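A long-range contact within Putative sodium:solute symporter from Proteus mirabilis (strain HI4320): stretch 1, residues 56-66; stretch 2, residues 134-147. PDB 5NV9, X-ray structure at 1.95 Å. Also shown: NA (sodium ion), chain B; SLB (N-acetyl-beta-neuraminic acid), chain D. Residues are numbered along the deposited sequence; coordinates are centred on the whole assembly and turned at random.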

# COMPACT_ATOMS: atom_id res chain seq x y z
N ALA A 56 -5.61 -0.61 5.97
CA ALA A 56 -4.98 0.71 6.24
C ALA A 56 -3.53 0.77 5.72
O ALA A 56 -3.08 1.81 5.29
N THR A 57 -2.84 -0.35 5.74
CA THR A 57 -1.49 -0.53 5.13
C THR A 57 -1.61 -0.27 3.62
O THR A 57 -0.84 0.48 3.10
N THR A 58 -2.58 -0.87 2.91
CA THR A 58 -2.62 -0.75 1.43
C THR A 58 -3.16 0.59 0.96
O THR A 58 -2.70 1.12 -0.05
N LEU A 59 -4.10 1.16 1.71
CA LEU A 59 -4.79 2.40 1.31
C LEU A 59 -4.11 3.59 1.95
O LEU A 59 -4.25 3.80 3.14
N SER A 60 -3.49 4.40 1.11
CA SER A 60 -2.64 5.50 1.54
C SER A 60 -3.19 6.82 1.02
O SER A 60 -4.31 6.89 0.48
N SER A 61 -2.42 7.88 1.14
CA SER A 61 -2.81 9.15 0.53
C SER A 61 -2.88 9.12 -0.98
O SER A 61 -3.49 9.98 -1.58
N ILE A 62 -2.29 8.11 -1.61
CA ILE A 62 -2.42 7.85 -3.03
C ILE A 62 -3.90 7.58 -3.40
O ILE A 62 -4.45 8.24 -4.28
N THR A 63 -4.54 6.64 -2.72
CA THR A 63 -5.96 6.37 -2.95
C THR A 63 -6.78 7.59 -2.53
O THR A 63 -7.71 8.02 -3.26
N PHE A 64 -6.44 8.16 -1.37
CA PHE A 64 -7.32 9.17 -0.73
C PHE A 64 -7.46 10.39 -1.65
O PHE A 64 -8.58 10.89 -1.82
N MSE A 65 -6.35 10.85 -2.22
CA MSE A 65 -6.32 11.99 -3.14
C MSE A 65 -6.56 11.65 -4.59
O MSE A 65 -7.24 12.42 -5.26
N SER A 66 -6.00 10.54 -5.10
CA SER A 66 -6.06 10.23 -6.52
C SER A 66 -7.35 9.65 -7.01
O SER A 66 -7.70 9.87 -8.15
N GLY A 134 10.92 3.97 -1.57
CA GLY A 134 10.19 4.83 -2.47
C GLY A 134 8.72 5.07 -2.11
O GLY A 134 8.23 6.20 -2.24
N ARG A 135 7.99 4.04 -1.71
CA ARG A 135 6.56 4.20 -1.46
C ARG A 135 6.32 5.21 -0.31
O ARG A 135 5.40 6.05 -0.41
N VAL A 136 7.14 5.12 0.75
CA VAL A 136 7.09 6.02 1.87
C VAL A 136 7.34 7.48 1.40
O VAL A 136 6.58 8.44 1.82
N ALA A 137 8.40 7.67 0.58
CA ALA A 137 8.77 9.03 0.08
C ALA A 137 7.64 9.62 -0.76
O ALA A 137 7.24 10.76 -0.56
N ILE A 138 7.06 8.79 -1.59
CA ILE A 138 5.95 9.18 -2.44
C ILE A 138 4.71 9.52 -1.65
O ILE A 138 4.04 10.52 -1.96
N ILE A 139 4.40 8.70 -0.63
CA ILE A 139 3.19 8.86 0.15
C ILE A 139 3.31 10.22 0.88
O ILE A 139 2.37 10.95 1.00
N THR A 140 4.50 10.49 1.41
CA THR A 140 4.78 11.70 2.16
C THR A 140 4.73 12.96 1.26
O THR A 140 4.12 13.97 1.61
N TYR A 141 5.35 12.86 0.10
CA TYR A 141 5.30 13.88 -0.95
C TYR A 141 3.91 14.27 -1.37
O TYR A 141 3.62 15.46 -1.35
N LEU A 142 3.05 13.29 -1.73
CA LEU A 142 1.67 13.58 -2.11
C LEU A 142 0.86 14.25 -0.99
O LEU A 142 0.11 15.15 -1.25
N THR A 143 1.03 13.79 0.25
CA THR A 143 0.32 14.34 1.38
C THR A 143 0.68 15.81 1.54
O THR A 143 -0.20 16.65 1.76
N VAL A 144 1.97 16.11 1.47
CA VAL A 144 2.46 17.47 1.49
C VAL A 144 1.90 18.30 0.30
O VAL A 144 1.43 19.43 0.49
N LEU A 145 1.92 17.74 -0.90
CA LEU A 145 1.37 18.44 -2.06
C LEU A 145 -0.08 18.77 -1.81
O LEU A 145 -0.51 19.86 -2.12
N ALA A 146 -0.81 17.84 -1.22
CA ALA A 146 -2.22 18.08 -0.98
C ALA A 146 -2.55 19.18 0.05
O ALA A 146 -3.51 19.93 -0.13
N LEU A 147 -1.79 19.22 1.14
CA LEU A 147 -2.12 19.98 2.32
C LEU A 147 -1.40 21.30 2.41
O LEU A 147 -1.81 22.17 3.14

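The contact between these two stretches illustrates how a broken helix is held against a continuous one: polar groups engage the break and the start of the second helical segment, while apolar side chains pack beside and beyond these polar groups. In stretch 1 the helix ends at T58 and resumes at S61, leaving carbonyl oxygens around the break available to other partners. R135 exploits this. Its CA-to-CB bond points sideways, but an extended side chain, t at chi1 through chi3, carries the guanidinium to the break, where R135 NH2 donates to T57 O at 3.0 Å, a weak bond, and to T58 O at 3.2 Å, whose position is less certain. From the same group, R135 NH1 donates to O1B of the bound N-acetyl-beta-neuraminic acid (SLB) at 3.1 Å, so one arginine ties ligand and break together. S60, a p rotamer pointing toward the other helix, also serves twice: its OG donates to SLB O1B at 2.8 Å and accepts from I62 N at 3.1 Å, capping the new helix. The break serves the sodium ion as well, which A56 O binds at 2.1 Å and L59 O at 2.3 Å.

S61 adds a further polar contact. Also p and pointing inward, S61 donates from OG to I139 O at 3.2 Å; the same carbonyl accepts from T143 OG1 at 2.6 Å, as well as from the backbone. The short side chain of S61 accompanies a close approach, with S61 CA and I139 CA 6.0 Å apart.

Apolar contacts complete the interface. I62 (m, t) starts sideways, yet its end comes nearer: CD1 of I62 lies 4.3 Å from CG1 of I139, while CG1 of I62 packs 3.6 Å from CD1 of L142 (m, t), which points toward stretch 1. Selenomethionine M65 (chi1 -115°, between wells; chi2 and chi3 both p) points toward stretch 2 and curls its CE to 3.9 Å from CB of A146, which points back toward stretch 1.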

# COMPACT_ATOMS: atom_id res chain seq x y z
CB ALA A 56 -5.02 1.07 7.71
CB THR A 57 -0.91 -1.95 5.45
OG1 THR A 57 -0.64 -2.08 6.85
CG2 THR A 57 0.42 -2.31 4.65
CB THR A 58 -3.45 -1.88 0.77
OG1 THR A 58 -4.77 -1.87 1.32
CG2 THR A 58 -2.84 -3.24 1.02
CB LEU A 59 -6.25 2.41 1.76
CG LEU A 59 -7.16 3.40 1.03
CD1 LEU A 59 -8.63 3.01 1.17
CD2 LEU A 59 -6.94 4.81 1.51
CB SER A 60 -1.22 5.23 1.05
OG SER A 60 -1.01 5.63 -0.28
CB SER A 61 -1.84 10.22 0.99
OG SER A 61 -0.56 9.89 0.51
CB ILE A 62 -1.57 6.60 -3.45
CG1 ILE A 62 -0.08 6.90 -3.38
CG2 ILE A 62 -1.93 6.11 -4.85
CD1 ILE A 62 0.77 5.67 -3.47
CB THR A 63 -6.46 5.11 -2.16
OG1 THR A 63 -6.10 3.90 -2.83
CG2 THR A 63 -7.99 5.14 -1.91
CB PHE A 64 -6.79 9.59 0.64
CG PHE A 64 -7.85 10.19 1.57
CD1 PHE A 64 -8.41 11.44 1.32
CD2 PHE A 64 -8.23 9.52 2.72
CE1 PHE A 64 -9.40 11.97 2.17
CE2 PHE A 64 -9.20 10.06 3.62
CZ PHE A 64 -9.77 11.28 3.36
CB MSE A 65 -4.99 12.76 -3.11
CG MSE A 65 -5.21 14.19 -2.56
SE MSE A 65 -5.69 14.04 -0.66
CE MSE A 65 -4.07 13.10 -0.06
CB SER A 66 -5.01 9.17 -6.90
OG SER A 66 -3.77 9.77 -6.77
CB ARG A 135 5.88 2.83 -1.22
CG ARG A 135 4.44 2.88 -0.75
CD ARG A 135 3.91 1.47 -0.56
NE ARG A 135 2.69 1.37 0.23
CZ ARG A 135 1.50 1.72 -0.20
NH1 ARG A 135 1.35 2.19 -1.45
NH2 ARG A 135 0.43 1.61 0.63
CB VAL A 136 8.12 5.66 2.95
CG1 VAL A 136 8.23 6.76 4.00
CG2 VAL A 136 7.77 4.35 3.62
CB ALA A 137 10.07 9.00 -0.70
CB ILE A 138 5.69 8.14 -3.54
CG1 ILE A 138 6.87 8.18 -4.53
CG2 ILE A 138 4.43 8.47 -4.32
CD1 ILE A 138 6.82 7.22 -5.71
CB ILE A 139 2.97 7.73 1.16
CG1 ILE A 139 2.35 6.52 0.46
CG2 ILE A 139 2.00 8.18 2.25
CD1 ILE A 139 2.36 5.25 1.30
CB THR A 140 6.11 11.49 2.87
OG1 THR A 140 5.99 10.35 3.71
CG2 THR A 140 6.50 12.69 3.66
CB TYR A 141 6.15 13.42 -2.15
CG TYR A 141 6.15 14.42 -3.31
CD1 TYR A 141 6.70 15.67 -3.15
CD2 TYR A 141 5.60 14.09 -4.53
CE1 TYR A 141 6.70 16.60 -4.19
CE2 TYR A 141 5.61 15.00 -5.58
CZ TYR A 141 6.16 16.25 -5.40
OH TYR A 141 6.18 17.16 -6.43
CB LEU A 142 0.88 12.34 -2.48
CG LEU A 142 1.32 11.43 -3.59
CD1 LEU A 142 0.16 10.45 -3.82
CD2 LEU A 142 1.66 12.21 -4.84
CB THR A 143 0.66 13.51 2.66
OG1 THR A 143 0.49 12.12 2.39
CG2 THR A 143 -0.15 13.90 3.87
CB VAL A 144 4.01 17.54 1.50
CG1 VAL A 144 4.48 18.99 1.28
CG2 VAL A 144 4.57 17.01 2.80
CB LEU A 145 1.46 17.62 -3.34
CG LEU A 145 2.69 17.84 -4.21
CD1 LEU A 145 2.73 16.80 -5.31
CD2 LEU A 145 2.66 19.24 -4.79
CB ALA A 146 -2.86 16.79 -0.53
CB LEU A 147 -1.74 19.20 3.57
CG LEU A 147 -2.53 17.92 3.80
CD1 LEU A 147 -2.18 17.45 5.20
CD2 LEU A 147 -4.03 18.11 3.67
NA NA B . -2.66 3.87 4.86
C1 SLB D . -2.72 3.08 -2.14
C2 SLB D . -3.03 1.82 -2.91
C3 SLB D . -2.82 2.08 -4.38
C4 SLB D . -3.32 0.91 -5.26
C5 SLB D . -4.80 0.75 -4.93
C6 SLB D . -4.98 0.48 -3.42
C7 SLB D . -6.43 0.32 -2.96
C8 SLB D . -6.53 0.09 -1.48
C9 SLB D . -7.96 -0.23 -1.05
C10 SLB D . -6.42 -0.18 -6.55
C11 SLB D . -7.09 -1.47 -6.96
N5 SLB D . -5.39 -0.36 -5.70
O1A SLB D . -3.69 3.87 -1.87
O1B SLB D . -1.49 3.32 -1.84
O2 SLB D . -2.18 0.72 -2.47
O4 SLB D . -3.16 1.21 -6.69
O6 SLB D . -4.42 1.56 -2.67
O7 SLB D . -7.18 1.51 -3.24
O8 SLB D . -5.66 -0.97 -1.10
O9 SLB D . -8.43 -1.49 -1.61
O10 SLB D . -6.82 0.94 -6.92